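Local coordinates for endonuclease 8-like L720 (Acanthamoeba polyphaga mimivirus, PDB 4MB7), which is a viral member of the Fpg/Nei (endonuclease VIII-like) protein family, with a helical H2TH domain and a zinc-binding beta hairpin, at residues N149-H154 / E175-V180; F170-E175 / R261-T266; Q186-D191 / D209-S214; L195-V200 / T265-V270. All coordinates share one frame; numbering follows the deposited sequence. Where two conformers were deposited one is given.

Contact 1 (N149-H154 / E175-V180); sequences NLFQSH and EYFPGV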
# COMPACT_ATOMS: atom_id res chain seq x y z
N ASN A 149 -5.08 -17.64 8.68
CA ASN A 149 -4.46 -18.30 9.84
C ASN A 149 -3.07 -17.78 10.17
O ASN A 149 -2.74 -17.57 11.33
CB ASN A 149 -4.44 -19.82 9.65
CG ASN A 149 -5.80 -20.46 9.82
OD1 ASN A 149 -6.69 -19.89 10.46
ND2 ASN A 149 -5.98 -21.65 9.26
N LEU A 150 -2.26 -17.56 9.14
CA LEU A 150 -0.91 -17.05 9.34
C LEU A 150 -0.94 -15.59 9.79
O LEU A 150 -0.11 -15.16 10.59
CB LEU A 150 -0.07 -17.21 8.06
CG LEU A 150 1.41 -16.86 8.19
CD1 LEU A 150 2.02 -17.55 9.40
CD2 LEU A 150 2.16 -17.24 6.93
N PHE A 151 -1.90 -14.83 9.27
CA PHE A 151 -2.06 -13.43 9.65
C PHE A 151 -2.43 -13.30 11.12
O PHE A 151 -1.91 -12.44 11.83
CB PHE A 151 -3.13 -12.75 8.79
CG PHE A 151 -3.51 -11.37 9.27
CD1 PHE A 151 -2.73 -10.27 8.97
CD2 PHE A 151 -4.66 -11.18 10.04
CE1 PHE A 151 -3.08 -9.01 9.41
CE2 PHE A 151 -5.01 -9.92 10.48
CZ PHE A 151 -4.22 -8.83 10.17
N GLN A 152 -3.33 -14.17 11.58
CA GLN A 152 -3.78 -14.13 12.97
C GLN A 152 -2.66 -14.47 13.94
O GLN A 152 -2.51 -13.81 14.97
CB GLN A 152 -4.97 -15.08 13.18
CG GLN A 152 -6.25 -14.62 12.51
CD GLN A 152 -6.79 -13.33 13.10
OE1 GLN A 152 -6.48 -12.97 14.24
NE2 GLN A 152 -7.60 -12.61 12.33
N SER A 153 -1.87 -15.49 13.61
CA SER A 153 -0.73 -15.88 14.43
C SER A 153 0.29 -14.75 14.48
O SER A 153 0.83 -14.43 15.54
CB SER A 153 -0.08 -17.14 13.87
OG SER A 153 -1.03 -18.19 13.75
N HIS A 154 0.55 -14.15 13.33
CA HIS A 154 1.51 -13.06 13.21
C HIS A 154 1.04 -11.85 14.02
O HIS A 154 1.83 -11.21 14.71
CB HIS A 154 1.68 -12.68 11.74
CG HIS A 154 2.75 -11.66 11.50
ND1 HIS A 154 2.51 -10.46 10.86
CD2 HIS A 154 4.07 -11.66 11.80
CE1 HIS A 154 3.63 -9.77 10.79
NE2 HIS A 154 4.59 -10.47 11.35
N GLU A 175 4.44 -3.74 9.12
CA GLU A 175 4.88 -5.11 9.30
C GLU A 175 3.69 -6.01 9.59
O GLU A 175 3.65 -7.17 9.17
CB GLU A 175 5.91 -5.21 10.43
CG GLU A 175 6.37 -6.63 10.72
CD GLU A 175 7.48 -6.68 11.75
OE1 GLU A 175 8.01 -5.61 12.11
OE2 GLU A 175 7.83 -7.80 12.19
N TYR A 176 2.70 -5.46 10.28
CA TYR A 176 1.54 -6.24 10.73
C TYR A 176 0.26 -5.94 9.95
O TYR A 176 -0.59 -6.82 9.79
CB TYR A 176 1.32 -6.06 12.23
CG TYR A 176 2.48 -6.59 13.05
CD1 TYR A 176 2.58 -7.95 13.32
CD2 TYR A 176 3.47 -5.75 13.53
CE1 TYR A 176 3.64 -8.45 14.05
CE2 TYR A 176 4.53 -6.24 14.27
CZ TYR A 176 4.61 -7.59 14.52
OH TYR A 176 5.66 -8.09 15.25
N PHE A 177 0.13 -4.71 9.46
CA PHE A 177 -1.00 -4.34 8.62
C PHE A 177 -0.54 -3.70 7.31
O PHE A 177 -0.86 -2.54 7.04
CB PHE A 177 -1.93 -3.38 9.36
CG PHE A 177 -2.57 -3.98 10.58
CD1 PHE A 177 -1.97 -3.88 11.83
CD2 PHE A 177 -3.79 -4.63 10.49
CE1 PHE A 177 -2.56 -4.43 12.95
CE2 PHE A 177 -4.39 -5.18 11.61
CZ PHE A 177 -3.77 -5.08 12.84
N PRO A 178 0.22 -4.45 6.49
CA PRO A 178 0.73 -3.86 5.25
C PRO A 178 -0.41 -3.47 4.31
O PRO A 178 -1.23 -4.31 3.96
CB PRO A 178 1.57 -4.99 4.64
CG PRO A 178 0.99 -6.24 5.21
CD PRO A 178 0.54 -5.88 6.60
N GLY A 179 -0.45 -2.20 3.92
CA GLY A 179 -1.49 -1.71 3.03
C GLY A 179 -2.46 -0.78 3.72
O GLY A 179 -3.11 0.04 3.07
N VAL A 180 -2.57 -0.91 5.03
CA VAL A 180 -3.47 -0.07 5.81
C VAL A 180 -2.91 1.34 5.95
O VAL A 180 -1.76 1.52 6.35
CB VAL A 180 -3.74 -0.67 7.20
CG1 VAL A 180 -4.58 0.29 8.05
CG2 VAL A 180 -4.44 -2.02 7.06
O HOH W 1 -0.34 -9.63 11.00
O HOH W 2 7.15 -9.74 10.23
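E175 lies in the loop between helices 167-171 and 182-191, and its carbonyl meets helix 148-161 first. Its O lies near the plane of the H154 imidazole, 3.1 Å from H154 CE1. The E175 side chain runs out extended, and a water joins its carboxylate to the ring: it donates to E175 OE2 and lies 2.9 Å from H154 NE2. The nearby carboxylate would tend to favour a protonated histidine. Y176 forms an offset stack with H154, centroids 4.5 Å apart and planes at 25°. Its CD1 sits over one imidazole face, 3.3 Å from H154 CE1. H154 reaches it with CG anti to the backbone N (chi1 -174°), and Y139 also stacks on this histidine. The segments belong to the H2TH domain, where helix 148-161 packs against the loop leading into helix 182-191. The Y176 carbonyl points at the F151 edge, 3.3 Å from F151 CE1. A second water donates to Y176 O and lies 3.0 Å from H154 ND1. F177 offers its face to the F151 edge in an offset edge-to-face pair, planes at 76°, with F151 CZ 3.9 Å from F177 CE2. F177 to V180 form a type II turn.

Contact 2 (F170-E175 / R261-T266); sequences FLLDQE and RNRMTT. With SO4 (sulfate ion), chain D.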
# COMPACT_ATOMS: atom_id res chain seq x y z
N PHE A 170 -0.42 1.26 15.93
CA PHE A 170 -0.31 -0.16 15.64
C PHE A 170 -1.00 -0.53 14.32
O PHE A 170 -0.50 -1.37 13.57
CB PHE A 170 -0.86 -1.00 16.79
CG PHE A 170 -0.66 -2.48 16.62
CD1 PHE A 170 0.61 -3.00 16.45
CD2 PHE A 170 -1.74 -3.34 16.63
CE1 PHE A 170 0.80 -4.36 16.30
CE2 PHE A 170 -1.56 -4.70 16.48
CZ PHE A 170 -0.28 -5.21 16.31
N LEU A 171 -2.13 0.10 14.04
CA LEU A 171 -2.87 -0.17 12.81
C LEU A 171 -2.13 0.34 11.58
O LEU A 171 -2.41 -0.09 10.46
CB LEU A 171 -4.27 0.46 12.86
CG LEU A 171 -5.27 -0.17 13.83
CD1 LEU A 171 -6.62 0.52 13.70
CD2 LEU A 171 -5.40 -1.66 13.59
N LEU A 172 -1.19 1.25 11.80
CA LEU A 172 -0.40 1.82 10.71
C LEU A 172 0.96 1.13 10.58
O LEU A 172 1.76 1.49 9.71
CB LEU A 172 -0.22 3.32 10.91
CG LEU A 172 -1.48 4.16 10.74
CD1 LEU A 172 -1.27 5.57 11.27
CD2 LEU A 172 -1.90 4.19 9.28
N ASP A 173 1.22 0.15 11.43
CA ASP A 173 2.45 -0.62 11.37
C ASP A 173 2.44 -1.50 10.12
O ASP A 173 1.60 -2.39 9.99
CB ASP A 173 2.61 -1.48 12.63
CG ASP A 173 4.01 -2.04 12.79
OD1 ASP A 173 4.58 -1.91 13.89
OD2 ASP A 173 4.54 -2.63 11.83
N GLN A 174 3.37 -1.25 9.21
CA GLN A 174 3.38 -1.92 7.92
C GLN A 174 3.95 -3.33 7.96
O GLN A 174 3.94 -4.04 6.95
CB GLN A 174 4.12 -1.07 6.87
CG GLN A 174 3.41 0.23 6.56
CD GLN A 174 1.97 0.01 6.11
OE1 GLN A 174 1.73 -0.65 5.11
NE2 GLN A 174 1.03 0.57 6.86
N GLU A 175 4.44 -3.74 9.12
CA GLU A 175 4.88 -5.11 9.30
C GLU A 175 3.69 -6.01 9.59
O GLU A 175 3.65 -7.17 9.17
CB GLU A 175 5.91 -5.21 10.43
CG GLU A 175 6.37 -6.63 10.72
CD GLU A 175 7.48 -6.68 11.75
OE1 GLU A 175 8.01 -5.61 12.11
OE2 GLU A 175 7.83 -7.80 12.19
N ARG A 261 3.45 8.58 15.00
CA ARG A 261 3.30 8.66 13.53
C ARG A 261 2.76 10.10 13.19
O ARG A 261 2.87 10.54 12.04
CB ARG A 261 2.45 7.53 12.94
CG ARG A 261 3.09 6.15 13.07
CD ARG A 261 2.25 5.08 12.40
NE ARG A 261 2.84 3.75 12.54
CZ ARG A 261 3.79 3.27 11.75
NH1 ARG A 261 4.27 4.00 10.75
NH2 ARG A 261 4.27 2.05 11.95
N ASN A 262 2.12 10.74 14.16
CA ASN A 262 1.59 12.08 14.00
C ASN A 262 0.62 12.24 12.84
O ASN A 262 0.69 13.21 12.10
CB ASN A 262 2.71 13.11 13.90
CG ASN A 262 2.25 14.51 14.24
OD1 ASN A 262 2.09 14.86 15.40
ND2 ASN A 262 2.03 15.32 13.21
N ARG A 263 -0.14 11.19 12.58
CA ARG A 263 -1.27 11.30 11.65
C ARG A 263 -2.74 11.75 12.04
O ARG A 263 -3.40 11.52 13.11
CB ARG A 263 -1.54 9.94 10.99
CG ARG A 263 -0.30 9.20 10.54
CD ARG A 263 0.45 10.01 9.50
NE ARG A 263 -0.35 10.26 8.31
CZ ARG A 263 -0.52 9.39 7.32
NH1 ARG A 263 0.05 8.20 7.38
NH2 ARG A 263 -1.26 9.72 6.27
N MET A 264 -3.24 12.58 11.15
CA MET A 264 -4.40 13.35 11.52
C MET A 264 -5.59 12.41 11.56
O MET A 264 -5.95 11.84 10.54
CB MET A 264 -4.62 14.44 10.47
CG MET A 264 -5.83 15.32 10.69
SD MET A 264 -5.59 16.56 11.98
CE MET A 264 -3.93 17.13 11.67
N THR A 265 -6.20 12.28 12.73
CA THR A 265 -7.29 11.32 12.90
C THR A 265 -8.57 11.99 13.40
O THR A 265 -8.53 12.77 14.36
CB THR A 265 -6.90 10.21 13.89
OG1 THR A 265 -5.68 9.59 13.47
CG2 THR A 265 -8.00 9.15 13.98
N THR A 266 -9.69 11.69 12.75
CA THR A 266 -10.99 12.16 13.21
C THR A 266 -11.70 11.03 13.96
O THR A 266 -11.82 9.92 13.44
CB THR A 266 -11.88 12.61 12.04
OG1 THR A 266 -11.29 13.75 11.41
CG2 THR A 266 -13.27 12.98 12.54
S SO4 D . -1.34 6.92 4.37
O1 SO4 D . -1.12 5.79 3.47
O2 SO4 D . -0.44 8.01 4.02
O3 SO4 D . -2.72 7.38 4.24
O4 SO4 D . -1.09 6.51 5.75
O HOH W 3 5.49 0.74 9.53
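The chain leaves helix 167-171 here and passes the start of strand 263-267. The backbones stay well apart: the nearest CA atoms, those of L172 and R261, are 8.3 Å from each other. R261 is extended from CG to NE and slides past L172 in the opposite direction. Its CD packs 3.4 Å from L172 CB. The L172 carbonyl O stands over the centre of the guanidinium face, so R261 NH2 does not hydrogen-bond to it. Instead, R261 NE bonds to D169 O, and a water accepts from both R261 NH2 and Q174 N. L172 O receives Q174 NE2 at 3.1 Å. Q174 OE1 accepts from G179 N and NE2 also bonds to V180 O, so the amide ties L172 to the turn at G179-V180. D173 OD2 accepts from E175 N at 2.9 Å, closing an Asx turn. D173 OD1 lies 4.4 Å from R261 NH2, too far for a salt bridge. L172 CD1 also touches R263 CG at 3.8 Å. R263 bends at chi2 and chi3 and turns its guanidinium edge to a sulfate, probably from the crystallisation liquor, with R263 NH1 2.6 Å from sulfate O4. The contact joins the H2TH domain to the zinc-finger hairpin characteristic of Fpg/Nei proteins.

Contact 3 (Q186-D191 / D209-S214); sequences QEALYD and DCLCNS
The tight part of this contact lies where A188 faces S214, with their CA atoms only 5.4 Å apart. Small residues meet here; the segment axes approach to 8.9 Å, with their directions at 128°. S214 has OG anti to the backbone N (chi1 177°), which lays the hydroxyl against A188, 3.4 Å from A188 CA. L211 brings CD2 close to the A188 carbonyl O and meets L189 obliquely, methyl to methyl, at 3.8 Å between L189 CD2 and L211 CD2. L189 starts out pointing away from the other helix, but its end comes nearer. I167 touches both leucines, so helix 167-171 closes this apolar end. The polar side is less buried: D191, one turn on from A188, is partly exposed and meets the same S214. It reaches across with CG anti to the backbone N (chi1 -165°). S214 OG donates to D191 OD2 at 2.9 Å, on the anti lone pair. The carboxylate also has two salt bridges, OD1 to R240 and OD2 to K217. Both segments belong to the H2TH domain, and R240 lies on the way to the zinc finger. With two cations and a hydroxyl around it, D191 is probably kept ionised.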
# COMPACT_ATOMS: atom_id res chain seq x y z
N GLN A 186 -8.82 4.89 10.76
CA GLN A 186 -9.79 5.67 11.52
C GLN A 186 -11.24 5.30 11.20
O GLN A 186 -12.11 5.39 12.06
CB GLN A 186 -9.56 7.18 11.35
CG GLN A 186 -9.69 7.70 9.93
CD GLN A 186 -9.13 9.11 9.79
OE1 GLN A 186 -9.87 10.09 9.85
NE2 GLN A 186 -7.82 9.21 9.60
N GLU A 187 -11.49 4.87 9.97
CA GLU A 187 -12.81 4.37 9.59
C GLU A 187 -13.12 3.08 10.34
O GLU A 187 -14.24 2.86 10.79
CB GLU A 187 -12.90 4.14 8.08
CG GLU A 187 -13.04 5.41 7.26
CD GLU A 187 -14.39 6.08 7.44
OE1 GLU A 187 -15.39 5.36 7.65
OE2 GLU A 187 -14.46 7.32 7.38
N ALA A 188 -12.11 2.22 10.47
CA ALA A 188 -12.28 0.95 11.17
C ALA A 188 -12.48 1.18 12.67
O ALA A 188 -13.31 0.53 13.30
CB ALA A 188 -11.08 0.06 10.94
N LEU A 189 -11.72 2.12 13.22
CA LEU A 189 -11.81 2.43 14.64
C LEU A 189 -13.19 2.98 15.02
O LEU A 189 -13.71 2.67 16.09
CB LEU A 189 -10.71 3.40 15.07
CG LEU A 189 -9.33 2.75 15.25
CD1 LEU A 189 -8.26 3.81 15.50
CD2 LEU A 189 -9.36 1.74 16.39
N TYR A 190 -13.77 3.78 14.14
CA TYR A 190 -15.12 4.28 14.38
C TYR A 190 -16.15 3.16 14.25
O TYR A 190 -17.10 3.09 15.03
CB TYR A 190 -15.49 5.42 13.43
CG TYR A 190 -16.94 5.82 13.58
CD1 TYR A 190 -17.35 6.57 14.68
CD2 TYR A 190 -17.90 5.43 12.66
CE1 TYR A 190 -18.67 6.93 14.84
CE2 TYR A 190 -19.23 5.78 12.82
CZ TYR A 190 -19.61 6.54 13.92
OH TYR A 190 -20.92 6.90 14.09
N ASP A 191 -15.95 2.30 13.26
CA ASP A 191 -16.85 1.18 13.00
C ASP A 191 -16.91 0.23 14.21
O ASP A 191 -17.93 -0.41 14.46
CB ASP A 191 -16.39 0.42 11.76
CG ASP A 191 -17.45 -0.51 11.21
OD1 ASP A 191 -18.65 -0.25 11.43
OD2 ASP A 191 -17.08 -1.50 10.54
N ASP A 209 -10.40 -8.88 16.87
CA ASP A 209 -11.04 -9.63 15.80
C ASP A 209 -12.02 -8.71 15.09
O ASP A 209 -12.14 -8.74 13.86
CB ASP A 209 -11.77 -10.85 16.37
CG ASP A 209 -12.45 -11.68 15.29
OD1 ASP A 209 -11.76 -12.50 14.65
OD2 ASP A 209 -13.67 -11.51 15.08
N CYS A 210 -12.69 -7.87 15.87
CA CYS A 210 -13.64 -6.91 15.33
C CYS A 210 -12.96 -5.91 14.40
O CYS A 210 -13.48 -5.59 13.33
CB CYS A 210 -14.33 -6.17 16.48
SG CYS A 210 -15.79 -5.23 15.99
N LEU A 211 -11.79 -5.42 14.81
CA LEU A 211 -11.01 -4.48 14.01
C LEU A 211 -10.57 -5.06 12.67
O LEU A 211 -10.65 -4.40 11.64
CB LEU A 211 -9.78 -3.99 14.78
CG LEU A 211 -9.96 -2.75 15.65
CD1 LEU A 211 -8.66 -2.41 16.37
CD2 LEU A 211 -10.43 -1.57 14.80
N CYS A 212 -10.11 -6.31 12.70
CA CYS A 212 -9.65 -6.98 11.49
C CYS A 212 -10.79 -7.20 10.50
O CYS A 212 -10.62 -7.03 9.30
CB CYS A 212 -8.97 -8.30 11.82
SG CYS A 212 -7.45 -8.11 12.78
N ASN A 213 -11.95 -7.59 11.02
CA ASN A 213 -13.13 -7.77 10.18
C ASN A 213 -13.58 -6.45 9.56
O ASN A 213 -13.96 -6.40 8.40
CB ASN A 213 -14.28 -8.40 10.97
CG ASN A 213 -14.01 -9.86 11.32
OD1 ASN A 213 -13.97 -10.23 12.48
ND2 ASN A 213 -13.85 -10.69 10.30
N SER A 214 -13.51 -5.39 10.36
CA SER A 214 -13.89 -4.06 9.90
C SER A 214 -12.95 -3.57 8.80
O SER A 214 -13.40 -3.04 7.79
CB SER A 214 -13.89 -3.07 11.07
OG SER A 214 -14.19 -1.76 10.62

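Contact 4 (L195-V200 / T265-V270); sequences LPLKKV and TTWCPV. With ZN (zinc ion), chain B.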
# COMPACT_ATOMS: atom_id res chain seq x y z
N LEU A 195 -11.62 4.02 20.78
CA LEU A 195 -10.89 5.29 20.83
C LEU A 195 -9.48 5.11 20.29
O LEU A 195 -8.76 4.20 20.71
CB LEU A 195 -10.84 5.80 22.27
CG LEU A 195 -10.38 7.25 22.47
CD1 LEU A 195 -11.41 8.22 21.90
CD2 LEU A 195 -10.12 7.54 23.94
N PRO A 196 -9.08 5.96 19.34
CA PRO A 196 -7.75 5.88 18.71
C PRO A 196 -6.62 6.00 19.72
O PRO A 196 -5.53 5.49 19.49
CB PRO A 196 -7.74 7.08 17.76
CG PRO A 196 -9.17 7.32 17.44
CD PRO A 196 -9.91 7.01 18.71
N LEU A 197 -6.88 6.67 20.84
CA LEU A 197 -5.86 6.90 21.86
C LEU A 197 -5.71 5.72 22.81
O LEU A 197 -4.82 5.70 23.66
CB LEU A 197 -6.19 8.17 22.65
CG LEU A 197 -6.25 9.46 21.83
CD1 LEU A 197 -6.81 10.61 22.66
CD2 LEU A 197 -4.88 9.82 21.29
N LYS A 198 -6.59 4.73 22.67
CA LYS A 198 -6.55 3.55 23.53
C LYS A 198 -5.31 2.71 23.23
O LYS A 198 -4.94 2.52 22.07
CB LYS A 198 -7.82 2.71 23.34
CG LYS A 198 -8.00 1.61 24.37
CD LYS A 198 -9.36 0.94 24.22
CE LYS A 198 -9.62 -0.04 25.35
NZ LYS A 198 -10.97 -0.66 25.24
N LYS A 199 -4.66 2.21 24.28
CA LYS A 199 -3.47 1.39 24.11
C LYS A 199 -3.81 -0.01 23.62
O LYS A 199 -4.89 -0.54 23.92
CB LYS A 199 -2.66 1.32 25.40
CG LYS A 199 -1.95 2.62 25.76
CD LYS A 199 -1.05 2.43 26.97
N VAL A 200 -2.88 -0.61 22.88
CA VAL A 200 -3.06 -1.94 22.32
C VAL A 200 -3.36 -2.99 23.40
O VAL A 200 -4.21 -3.86 23.22
CB VAL A 200 -1.81 -2.37 21.52
CG1 VAL A 200 -1.88 -3.84 21.13
CG2 VAL A 200 -1.64 -1.50 20.29
N THR A 265 -6.20 12.28 12.73
CA THR A 265 -7.29 11.32 12.90
C THR A 265 -8.57 11.99 13.40
O THR A 265 -8.53 12.77 14.36
CB THR A 265 -6.90 10.21 13.89
OG1 THR A 265 -5.68 9.59 13.47
CG2 THR A 265 -8.00 9.15 13.98
N THR A 266 -9.69 11.69 12.75
CA THR A 266 -10.99 12.16 13.21
C THR A 266 -11.70 11.03 13.96
O THR A 266 -11.82 9.92 13.44
CB THR A 266 -11.88 12.61 12.04
OG1 THR A 266 -11.29 13.75 11.41
CG2 THR A 266 -13.27 12.98 12.54
N TRP A 267 -12.16 11.32 15.17
CA TRP A 267 -12.90 10.33 15.95
C TRP A 267 -14.03 10.98 16.74
O TRP A 267 -13.98 12.16 17.06
CB TRP A 267 -11.97 9.57 16.89
CG TRP A 267 -11.53 10.34 18.10
CD1 TRP A 267 -12.18 10.45 19.29
CD2 TRP A 267 -10.32 11.11 18.24
NE1 TRP A 267 -11.47 11.23 20.16
CE2 TRP A 267 -10.32 11.65 19.54
CE3 TRP A 267 -9.24 11.39 17.39
CZ2 TRP A 267 -9.29 12.46 20.02
CZ3 TRP A 267 -8.22 12.19 17.87
CH2 TRP A 267 -8.25 12.71 19.17
N CYS A 268 -15.05 10.18 17.05
CA CYS A 268 -16.15 10.65 17.88
C CYS A 268 -15.91 10.26 19.33
O CYS A 268 -15.83 9.08 19.65
CB CYS A 268 -17.47 10.06 17.38
SG CYS A 268 -18.88 10.48 18.42
N PRO A 269 -15.79 11.26 20.21
CA PRO A 269 -15.50 11.03 21.63
C PRO A 269 -16.65 10.33 22.35
O PRO A 269 -16.44 9.72 23.40
CB PRO A 269 -15.32 12.45 22.19
CG PRO A 269 -16.13 13.31 21.27
CD PRO A 269 -15.97 12.69 19.91
N VAL A 270 -17.84 10.42 21.77
CA VAL A 270 -19.02 9.76 22.34
C VAL A 270 -19.12 8.31 21.87
O VAL A 270 -19.13 7.39 22.68
CB VAL A 270 -20.31 10.51 21.97
CG1 VAL A 270 -21.53 9.76 22.50
CG2 VAL A 270 -20.27 11.93 22.50
ZN ZN B . -20.84 9.88 17.46
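The indole of W267 is the flat surface on which the turn L195-K198 rests. Its CG lies between the backbone N and the carbonyl carbon (chi1 75°), the crowded position, and this turns the ring toward the turn. P196 crosses it obliquely, with CD over one face of the five-membered ring, 4.2 Å from the centroid, in a CH-pi contact. P196 CG leans on the base of the side chain, 3.6 Å from W267 CB, and also reaches T265 CG2. The two leucines beside the proline meet different parts of the indole. L195, with CG anti to the backbone N, brings CD1 to the pyrrole part, 3.5 Å from W267 NE1. L197 approaches at about a right angle and sets CD1 4.1 Å from W267 CZ2. The type I turn that presents all three is closed by K198 N bonding to L195 O at 3.0 Å. One residue after W267, C268 points away from the turn and binds zinc through SG at 2.3 Å. C247, H251 and C271 complete the site. This is the zinc finger of the Fpg/Nei architecture, packed on the H2TH domain. No hydrogen bond crosses the contact, so apolar and CH-pi packing holds this turn against the strand beside the metal site.

Overall arrangement
All four contacts are largely buried. Contacts 1 and 2 are the most central, each about 13 Å from the centre of the chain to the contact centre; contact 3 is at about 18 Å and contact 4 at about 23 Å. Contacts 1 and 3 join parts of the H2TH domain. Contact 1 relies on rings and waters, contact 3 on small residues, leucines and a charged end. They touch where F151 meets C212. Contacts 2 and 4 both use strand 263-267 and tie that domain to the zinc finger, one through arginine side chains packed on a leucine, the other through apolar packing. Q174 links contact 2 to the turn of contact 1. Q186 of contact 3 packs on T265, shared by contacts 2 and 4.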